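Long-range contacts in tryptophan synthase alpha-subunit (Pyrococcus furiosus, PDB 1GEQ), which cleaves indoleglycerol phosphate in an aldol reaction to indole and glyceraldehyde 3-phosphate, the alpha-subunit step of tryptophan synthesis: residues S6-L11 with A34-I39; V194-G199 with N215-G220. All coordinates share one frame; numbering follows the deposited sequence.

Interaction 1: residues S6-L11 with A34-I39; sequences SLIPYL and AIELGI
Tyr10 pairs with Glu36 and Leu11 with Leu37 where 6-11 and 35-38 run parallel, their short axes 12° apart and 4.8 Å at closest approach. Three hydrogen bonds fix this register: Glu36 N to Pro9 O (2.9 Å), Leu11 N to Glu36 O (3.0 Å) and Gly38 N to Leu11 O (2.8 Å). The Glu36 carbonyl also receives a CA-H...O contact from Tyr10 CA at 3.2 Å, and is thus approached by two neighbouring residues of the partner strand. These are the first two strands of the TIM barrel, joined through helix 18-28 in a beta-alpha-beta unit. Tyr10 and Glu36, an active-site proton acceptor, share one face of the sheet. With CG anti to the backbone N (chi1 161°), the Tyr10 ring lies alongside the second strand, and its CE1 comes 3.6 Å from Gly38 N. Ring and carboxylate planes stand 84° apart, Tyr10 CD1 lying 3.9 Å from Glu36 OE2; the phenol OH is hydrogen-bonded to Thr12. Nearer the start of the strands, Ile8 turns CG1 to Ala34 CB at 4.1 Å, while its CG2 branch meets Glu36 CG. Leu11, on the other face, packs against Phe24 and Leu25 of helix 18-28.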
loop_
_atom_site.group_PDB
_atom_site.type_symbol
_atom_site.label_atom_id
_atom_site.label_comp_id
_atom_site.label_asym_id
_atom_site.label_seq_id
_atom_site.Cartn_x
_atom_site.Cartn_y
_atom_site.Cartn_z
ATOM N N SER A 6 9.166 7.315 -7.596
ATOM C CA SER A 6 7.787 7.609 -7.244
ATOM C C SER A 6 7.448 7.647 -5.758
ATOM O O SER A 6 8.003 6.897 -4.943
ATOM C CB SER A 6 6.851 6.589 -7.908
ATOM O OG SER A 6 6.798 6.759 -9.309
ATOM N N LEU A 7 6.517 8.535 -5.426
ATOM C CA LEU A 7 6.024 8.634 -4.065
ATOM C C LEU A 7 4.729 7.847 -4.183
ATOM O O LEU A 7 3.969 8.026 -5.145
ATOM C CB LEU A 7 5.745 10.090 -3.681
ATOM C CG LEU A 7 6.104 10.428 -2.236
ATOM C CD1 LEU A 7 7.610 10.312 -2.068
ATOM C CD2 LEU A 7 5.640 11.836 -1.884
ATOM N N ILE A 8 4.482 6.966 -3.219
ATOM C CA ILE A 8 3.297 6.122 -3.245
ATOM C C ILE A 8 2.485 6.336 -1.977
ATOM O O ILE A 8 2.826 5.814 -0.920
ATOM C CB ILE A 8 3.711 4.633 -3.341
ATOM C CG1 ILE A 8 4.578 4.430 -4.591
ATOM C CG2 ILE A 8 2.478 3.733 -3.348
ATOM C CD1 ILE A 8 5.355 3.123 -4.592
ATOM N N PRO A 9 1.399 7.119 -2.072
ATOM C CA PRO A 9 0.589 7.347 -0.874
ATOM C C PRO A 9 -0.179 6.095 -0.458
ATOM O O PRO A 9 -0.571 5.280 -1.305
ATOM C CB PRO A 9 -0.370 8.467 -1.302
ATOM C CG PRO A 9 0.313 9.117 -2.510
ATOM C CD PRO A 9 0.926 7.928 -3.206
ATOM N N TYR A 10 -0.364 5.932 0.849
ATOM C CA TYR A 10 -1.164 4.836 1.378
ATOM C C TYR A 10 -2.285 5.547 2.134
ATOM O O TYR A 10 -2.023 6.500 2.871
ATOM C CB TYR A 10 -0.405 3.965 2.386
ATOM C CG TYR A 10 -1.371 3.162 3.243
ATOM C CD1 TYR A 10 -1.853 1.922 2.819
ATOM C CD2 TYR A 10 -1.912 3.716 4.414
ATOM C CE1 TYR A 10 -2.858 1.257 3.528
ATOM C CE2 TYR A 10 -2.915 3.063 5.123
ATOM C CZ TYR A 10 -3.390 1.838 4.674
ATOM O OH TYR A 10 -4.422 1.220 5.355
ATOM N N LEU A 11 -3.518 5.092 1.946
ATOM C CA LEU A 11 -4.669 5.671 2.641
ATOM C C LEU A 11 -5.594 4.530 3.018
ATOM O O LEU A 11 -5.693 3.547 2.289
ATOM C CB LEU A 11 -5.446 6.640 1.733
ATOM C CG LEU A 11 -4.802 7.950 1.282
ATOM C CD1 LEU A 11 -5.754 8.683 0.353
ATOM C CD2 LEU A 11 -4.483 8.811 2.488
ATOM N N ALA A 34 1.926 5.788 -7.795
ATOM C CA ALA A 34 1.032 4.672 -7.548
ATOM C C ALA A 34 0.331 4.955 -6.222
ATOM O O ALA A 34 0.781 5.798 -5.453
ATOM C CB ALA A 34 1.807 3.359 -7.465
ATOM N N ILE A 35 -0.762 4.246 -5.969
ATOM C CA ILE A 35 -1.532 4.434 -4.743
ATOM C C ILE A 35 -1.874 3.110 -4.051
ATOM O O ILE A 35 -2.282 2.150 -4.702
ATOM C CB ILE A 35 -2.852 5.178 -5.059
ATOM C CG1 ILE A 35 -2.536 6.607 -5.503
ATOM C CG2 ILE A 35 -3.769 5.173 -3.844
ATOM C CD1 ILE A 35 -3.733 7.358 -6.063
ATOM N N GLU A 36 -1.685 3.063 -2.736
ATOM C CA GLU A 36 -2.023 1.873 -1.951
ATOM C C GLU A 36 -3.287 2.225 -1.175
ATOM O O GLU A 36 -3.298 3.182 -0.403
ATOM C CB GLU A 36 -0.905 1.512 -0.959
ATOM C CG GLU A 36 0.270 0.740 -1.567
ATOM C CD GLU A 36 1.280 0.297 -0.521
ATOM O OE1 GLU A 36 2.265 -0.382 -0.883
ATOM O OE2 GLU A 36 1.086 0.623 0.670
ATOM N N LEU A 37 -4.351 1.463 -1.396
ATOM C CA LEU A 37 -5.619 1.703 -0.713
ATOM C C LEU A 37 -5.854 0.549 0.248
ATOM O O LEU A 37 -6.009 -0.602 -0.176
ATOM C CB LEU A 37 -6.765 1.773 -1.728
ATOM C CG LEU A 37 -8.161 2.117 -1.190
ATOM C CD1 LEU A 37 -8.150 3.509 -0.579
ATOM C CD2 LEU A 37 -9.186 2.045 -2.322
ATOM N N GLY A 38 -5.890 0.859 1.539
ATOM C CA GLY A 38 -6.073 -0.185 2.533
ATOM C C GLY A 38 -7.507 -0.469 2.937
ATOM O O GLY A 38 -8.298 0.447 3.179
ATOM N N ILE A 39 -7.831 -1.752 2.993
ATOM C CA ILE A 39 -9.154 -2.207 3.388
ATOM C C ILE A 39 -9.133 -2.445 4.898
ATOM O O ILE A 39 -8.365 -3.280 5.391
ATOM C CB ILE A 39 -9.520 -3.526 2.685
ATOM C CG1 ILE A 39 -9.652 -3.280 1.178
ATOM C CG2 ILE A 39 -10.820 -4.090 3.263
ATOM C CD1 ILE A 39 -9.972 -4.530 0.393
#

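Interaction 2: residues V194-G199 with N215-G220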
loop_
_atom_site.group_PDB
_atom_site.type_symbol
_atom_site.label_atom_id
_atom_site.label_comp_id
_atom_site.label_asym_id
_atom_site.label_seq_id
_atom_site.Cartn_x
_atom_site.Cartn_y
_atom_site.Cartn_z
ATOM N N VAL A 194 11.278 -2.323 -6.170
ATOM C CA VAL A 194 11.034 -2.393 -4.735
ATOM C C VAL A 194 10.520 -1.056 -4.225
ATOM O O VAL A 194 11.014 -0.002 -4.624
ATOM C CB VAL A 194 12.346 -2.737 -3.960
ATOM C CG1 VAL A 194 12.117 -2.635 -2.467
ATOM C CG2 VAL A 194 12.818 -4.135 -4.328
ATOM N N ALA A 195 9.522 -1.108 -3.348
ATOM C CA ALA A 195 8.976 0.097 -2.739
ATOM C C ALA A 195 9.184 -0.129 -1.242
ATOM O O ALA A 195 9.128 -1.277 -0.772
ATOM C CB ALA A 195 7.480 0.235 -3.061
ATOM N N VAL A 196 9.453 0.937 -0.502
ATOM C CA VAL A 196 9.680 0.807 0.936
ATOM C C VAL A 196 8.673 1.612 1.758
ATOM O O VAL A 196 8.289 2.721 1.384
ATOM C CB VAL A 196 11.096 1.289 1.330
ATOM C CG1 VAL A 196 12.158 0.446 0.620
ATOM C CG2 VAL A 196 11.260 2.777 0.965
ATOM N N GLY A 197 8.246 1.021 2.872
ATOM C CA GLY A 197 7.315 1.677 3.777
ATOM C C GLY A 197 8.000 1.593 5.122
ATOM O O GLY A 197 7.744 0.678 5.911
ATOM N N PHE A 198 8.908 2.532 5.361
ATOM C CA PHE A 198 9.687 2.550 6.586
ATOM C C PHE A 198 9.282 3.638 7.578
ATOM O O PHE A 198 10.037 3.934 8.502
ATOM C CB PHE A 198 11.169 2.718 6.235
ATOM C CG PHE A 198 11.771 1.558 5.462
ATOM C CD1 PHE A 198 12.979 1.722 4.791
ATOM C CD2 PHE A 198 11.174 0.299 5.460
ATOM C CE1 PHE A 198 13.590 0.649 4.140
ATOM C CE2 PHE A 198 11.771 -0.775 4.815
ATOM C CZ PHE A 198 12.984 -0.602 4.152
ATOM N N GLY A 199 8.117 4.248 7.371
ATOM C CA GLY A 199 7.655 5.286 8.280
ATOM C C GLY A 199 8.280 6.641 8.003
ATOM O O GLY A 199 8.698 7.348 8.919
ATOM N N ASN A 215 13.044 1.988 -5.533
ATOM C CA ASN A 215 12.403 2.441 -6.763
ATOM C C ASN A 215 11.224 3.334 -6.407
ATOM O O ASN A 215 10.887 4.265 -7.146
ATOM C CB ASN A 215 11.913 1.250 -7.586
ATOM C CG ASN A 215 13.037 0.280 -7.934
ATOM O OD1 ASN A 215 13.300 -0.671 -7.200
ATOM N ND2 ASN A 215 13.706 0.527 -9.053
ATOM N N GLY A 216 10.615 3.064 -5.254
ATOM C CA GLY A 216 9.476 3.856 -4.819
ATOM C C GLY A 216 9.429 3.953 -3.301
ATOM O O GLY A 216 9.888 3.053 -2.604
ATOM N N VAL A 217 8.880 5.057 -2.806
ATOM C CA VAL A 217 8.772 5.283 -1.370
ATOM C C VAL A 217 7.300 5.464 -0.998
ATOM O O VAL A 217 6.621 6.365 -1.502
ATOM C CB VAL A 217 9.579 6.538 -0.937
ATOM C CG1 VAL A 217 9.494 6.728 0.590
ATOM C CG2 VAL A 217 11.045 6.386 -1.361
ATOM N N VAL A 218 6.795 4.580 -0.143
ATOM C CA VAL A 218 5.407 4.661 0.295
ATOM C C VAL A 218 5.323 5.667 1.446
ATOM O O VAL A 218 6.230 5.754 2.272
ATOM C CB VAL A 218 4.889 3.274 0.766
ATOM C CG1 VAL A 218 3.501 3.405 1.400
ATOM C CG2 VAL A 218 4.818 2.324 -0.422
ATOM N N VAL A 219 4.253 6.456 1.465
ATOM C CA VAL A 219 4.054 7.438 2.526
ATOM C C VAL A 219 2.661 7.146 3.069
ATOM O O VAL A 219 1.652 7.439 2.425
ATOM C CB VAL A 219 4.120 8.893 1.998
ATOM C CG1 VAL A 219 3.992 9.884 3.164
ATOM C CG2 VAL A 219 5.460 9.120 1.270
ATOM N N GLY A 220 2.623 6.540 4.247
ATOM C CA GLY A 220 1.357 6.185 4.840
ATOM C C GLY A 220 1.060 6.841 6.174
ATOM O O GLY A 220 0.208 7.723 6.244
HETATM O O HOH W 1 7.115 5.206 4.892
#
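Val194 O is gripped by two consecutive amides of the facing segment: Gly216 N at 3.2 Å and Asn215 N at 3.0 Å, the latter a weak bond with an angle of only 128° at its hydrogen. Asn215 also reaches the amide of the same valine, so that both backbone polar atoms of Val194 are held. The pairing belongs to the last beta-alpha-beta unit of the TIM barrel, in which helix 203-211 connects the parallel strands 194-197 and 216-219. Asn215 CG stands beside its own backbone N (chi1 -58°), which carries OD1 across to Val194 N at 2.8 Å. That N-H approaches from above the amide plane, 38° out of it, yet the bond is nearly straight at the hydrogen. Asn215 ND2 is hydrogen-bonded to Asp4 OD2, so the two partners together are consistent with this orientation of the amide. An alanine here would probably leave Val194 N and the Asp4 carboxylate without these mates and weaken the hold on the start of strand 194-197.

Farther along, Val196 N donates to Gly216 O and Val218 N to Val196 O, giving the alternating ladder of parallel strands. Side chains follow that alternation. Ala195 CB meets Val218 CG2 at 4.3 Å on the face that also carries Ile8, whereas Val196 CG2 touches Val217 CG2 on the face directed to helix 177-189, where Leu183 adjoins Val196. Just past the strand the Phe198 ring turns one face to Val196 CB, which sits 3.7 Å above its plane, over the centre. A water bridges the ends of the segments: it donates to Val218 O at 2.8 Å and accepts a weak bond from Gly199 N.

Overall arrangement
Interaction 1 precedes interaction 2 along the chain, and the two pair the first two and the last two strands of the eight-stranded parallel barrel. Their centres nevertheless lie only 9 Å apart, because closure of the barrel makes strands 6-12 and 216-219 neighbours. Evidence for that seam is direct: Ile8 N lies 2.8 Å from Val217 O and Ile8 O 2.9 Å from Val219 N, both probable hydrogen bonds. Strands 194-197, 216-219, 6-12 and 35-38 therefore form one continuous section of sheet. On the face that carries Tyr10 and Glu36, Val218 CG2 packs 3.7 Å from Glu36 OE1, placing interaction 2 beside the catalytic carboxylate that interaction 1 supplies.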